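Local atomic coordinates of bifunctional endo-1,4-beta-xylanase A (Neocallimastix patriciarum, PDB entry 2VG9), a protein that probably hydrolyses internal beta-1,4-xylosidic linkages of xylan, as a family 11 endo-xylanase domain with a loop-swap mutation. Residues A[17-22]-A[36-41]. Sequence-based numbering, arbitrary orientation.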
ATOM      1  N   ASP A  17       0.111  19.236   2.538  1.00 11.84           N
ATOM      2  CA  ASP A  17      -0.644  19.545   1.314  1.00 12.35           C
ATOM      3  C   ASP A  17      -1.912  18.677   1.212  1.00 12.39           C
ATOM      4  O   ASP A  17      -2.394  18.395   0.088  1.00 12.58           O
ATOM      5  CB  ASP A  17       0.227  19.320   0.067  1.00 11.83           C
ATOM      6  CG  ASP A  17       1.196  20.479  -0.239  1.00 14.21           C
ATOM      7  OD1 ASP A  17       1.196  21.548   0.408  1.00 16.06           O
ATOM      8  OD2 ASP A  17       1.960  20.341  -1.198  1.00 12.99           O
ATOM      9  N   GLY A  18      -2.452  18.248   2.354  1.00 11.13           N
ATOM     10  CA  GLY A  18      -3.696  17.460   2.343  1.00 11.98           C
ATOM     11  C   GLY A  18      -3.535  15.962   2.114  1.00 12.20           C
ATOM     12  O   GLY A  18      -4.515  15.231   2.016  1.00 11.74           O
ATOM     13  N   PHE A  19      -2.287  15.500   2.061  1.00 12.90           N
ATOM     14  CA  PHE A  19      -1.982  14.080   1.881  1.00 12.83           C
ATOM     15  C   PHE A  19      -1.120  13.563   3.016  1.00 12.48           C
ATOM     16  O   PHE A  19      -0.206  14.255   3.459  1.00 11.81           O
ATOM     17  CB  PHE A  19      -1.291  13.848   0.528  1.00 12.76           C
ATOM     18  CG  PHE A  19      -2.182  14.094  -0.646  1.00 14.30           C
ATOM     19  CD1 PHE A  19      -3.099  13.115  -1.062  1.00 13.78           C
ATOM     20  CD2 PHE A  19      -2.106  15.297  -1.349  1.00 13.13           C
ATOM     21  CE1 PHE A  19      -3.921  13.356  -2.164  1.00 15.99           C
ATOM     22  CE2 PHE A  19      -2.942  15.545  -2.443  1.00 17.57           C
ATOM     23  CZ  PHE A  19      -3.842  14.587  -2.845  1.00 15.94           C
ATOM     24  N   SER A  20      -1.414  12.359   3.515  1.00 12.30           N
ATOM     25  CA  SER A  20      -0.607  11.800   4.590  1.00 11.26           C
ATOM     26  C   SER A  20       0.797  11.500   4.096  1.00 11.40           C
ATOM     27  O   SER A  20       1.043  11.431   2.877  1.00 10.26           O
ATOM     28  CB  SER A  20      -1.230  10.493   5.140  1.00 12.02           C
ATOM     29  OG  SER A  20      -1.203   9.453   4.164  1.00 12.76           O
ATOM     30  N   TYR A  21       1.710  11.306   5.042  1.00 11.65           N
ATOM     31  CA  TYR A  21       2.973  10.640   4.773  1.00 12.21           C
ATOM     32  C   TYR A  21       3.311   9.756   5.981  1.00 12.88           C
ATOM     33  O   TYR A  21       2.935  10.066   7.111  1.00 12.45           O
ATOM     34  CB  TYR A  21       4.106  11.640   4.434  1.00 12.13           C
ATOM     35  CG  TYR A  21       4.552  12.515   5.600  1.00 14.59           C
ATOM     36  CD1 TYR A  21       5.489  12.055   6.537  1.00 13.60           C
ATOM     37  CD2 TYR A  21       4.058  13.816   5.748  1.00 11.98           C
ATOM     38  CE1 TYR A  21       5.888  12.858   7.640  1.00 13.98           C
ATOM     39  CE2 TYR A  21       4.449  14.638   6.848  1.00 13.95           C
ATOM     40  CZ  TYR A  21       5.356  14.154   7.773  1.00 14.92           C
ATOM     41  OH  TYR A  21       5.748  14.959   8.821  1.00 15.20           O
ATOM     42  N   GLU A  22       3.999   8.650   5.726  1.00 12.99           N
ATOM     43  CA  GLU A  22       4.427   7.732   6.772  1.00 15.48           C
ATOM     44  C   GLU A  22       5.674   6.987   6.276  1.00 14.08           C
ATOM     45  O   GLU A  22       5.676   6.441   5.164  1.00 13.05           O
ATOM     46  CB  GLU A  22       3.301   6.736   7.111  1.00 15.18           C
ATOM     47  CG  GLU A  22       3.773   5.567   7.992  1.00 18.99           C
ATOM     48  CD  GLU A  22       2.617   4.782   8.606  1.00 21.16           C
ATOM     49  OE1 GLU A  22       1.642   4.468   7.875  1.00 26.09           O
ATOM     50  OE2 GLU A  22       2.705   4.454   9.829  1.00 29.22           O
ATOM     51  N   SER A  36       5.661  18.350  -3.670  1.00 12.24           N
ATOM     52  CA  SER A  36       4.316  18.952  -3.643  1.00 12.92           C
ATOM     53  C   SER A  36       3.231  17.901  -3.664  1.00 12.33           C
ATOM     54  O   SER A  36       3.417  16.821  -4.256  1.00 10.73           O
ATOM     55  CB  SER A  36       4.051  19.839  -4.875  1.00 14.17           C
ATOM     56  OG  SER A  36       5.198  20.609  -5.186  1.00 20.80           O
ATOM     57  N   GLY A  37       2.098  18.237  -3.043  1.00 10.81           N
ATOM     58  CA  GLY A  37       0.915  17.413  -3.112  1.00 11.36           C
ATOM     59  C   GLY A  37       1.166  16.101  -2.397  1.00 11.12           C
ATOM     60  O   GLY A  37       1.519  16.095  -1.204  1.00 10.94           O
ATOM     61  N   ALA A  38       0.967  14.991  -3.105  1.00 10.70           N
ATOM     62  CA  ALA A  38       1.181  13.655  -2.493  1.00 10.67           C
ATOM     63  C   ALA A  38       2.522  13.032  -2.914  1.00  9.75           C
ATOM     64  O   ALA A  38       2.798  11.906  -2.543  1.00  9.85           O
ATOM     65  CB  ALA A  38       0.047  12.709  -2.840  1.00 10.14           C
ATOM     66  N   THR A  39       3.331  13.760  -3.687  1.00 10.81           N
ATOM     67  CA  THR A  39       4.572  13.200  -4.257  1.00  9.82           C
ATOM     68  C   THR A  39       5.637  13.001  -3.148  1.00 10.69           C
ATOM     69  O   THR A  39       5.585  13.646  -2.095  1.00 10.79           O
ATOM     70  CB  THR A  39       5.139  14.071  -5.447  1.00 10.64           C
ATOM     71  OG1 THR A  39       5.547  15.348  -4.960  1.00 10.31           O
ATOM     72  CG2 THR A  39       4.124  14.273  -6.567  1.00  8.94           C
ATOM     73  N   PHE A  40       6.596  12.109  -3.393  1.00 10.28           N
ATOM     74  CA  PHE A  40       7.677  11.835  -2.484  1.00 10.81           C
ATOM     75  C   PHE A  40       8.695  10.941  -3.180  1.00 12.38           C
ATOM     76  O   PHE A  40       8.396  10.277  -4.184  1.00 11.34           O
ATOM     77  CB  PHE A  40       7.187  11.120  -1.205  1.00 10.86           C
ATOM     78  CG  PHE A  40       6.655   9.708  -1.434  1.00 10.82           C
ATOM     79  CD1 PHE A  40       7.430   8.584  -1.081  1.00 10.39           C
ATOM     80  CD2 PHE A  40       5.414   9.503  -2.017  1.00  7.36           C
ATOM     81  CE1 PHE A  40       6.930   7.266  -1.255  1.00 12.55           C
ATOM     82  CE2 PHE A  40       4.894   8.207  -2.185  1.00 12.08           C
ATOM     83  CZ  PHE A  40       5.655   7.078  -1.807  1.00 11.89           C
ATOM     84  N   LYS A  41       9.892  10.916  -2.605  1.00 13.25           N
ATOM     85  CA  LYS A  41      10.959  10.031  -3.011  1.00 15.56           C
ATOM     86  C   LYS A  41      11.393   9.327  -1.723  1.00 13.97           C
ATOM     87  O   LYS A  41      11.342   9.911  -0.631  1.00 13.48           O
ATOM     88  CB  LYS A  41      12.102  10.881  -3.554  1.00 16.15           C
ATOM     89  CG  LYS A  41      13.316  10.119  -4.098  1.00 22.50           C
ATOM     90  CD  LYS A  41      14.458  11.116  -4.451  1.00 20.34           C
ATOM     91  CE  LYS A  41      15.557  10.426  -5.276  1.00 28.00           C
ATOM     92  NZ  LYS A  41      16.567  11.406  -5.866  1.00 29.88           N
TER
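Two neighbouring hairpin ends of the family 11 beta jelly roll meet here, one from each of its sheets: the turn between strands 11-16 and 19-26, and the type II' beta turn S36-T39 that joins strand 29-34 to strand 40-45. F19, the first residue of its strand, carries the apolar half. Its CB lies 3.8 Å from A38 CB, and the first torsion turns CG away from the carbonyl carbon and next to the backbone N (chi1 -68°). From there the ring comes to lie against the turn. CG makes the closest approach, 3.4 Å to A38 CB, and CD1 follows along the same methyl; CE1 is farther from A38 CB, at 4.1 Å, so this contact weakens toward the tip of the ring. On the other branch, CD2 runs beside the turn's backbone, 3.5 Å from G37 C, while CE2 reaches A38 N less closely, at 4.0 Å. The A38 methyl thus sits over one ring face in a CH-pi contact, 3.6 Å from the centroid and 20° off the normal. An alanine in place of F19 would keep CB but probably lose the ring face over the A38 methyl and the packing along the G37-A38 peptide. Outside the two segments, F19 also packs on L59 of strand 52-60 and A38 on L212 of strand 203-216, while R57 ties both segments together by hydrogen bonds to the carbonyl oxygens of F19, S20 and T39. The S36-T39 turn is braced from within: S36 O accepts from both T39 N and T39 OG1. G37 takes the positive phi of its first corner. On the solvent-exposed side, D17 OD2 uses its anti lone pair to accept a nearly straight hydrogen bond (165°) from G37 N at 2.8 Å.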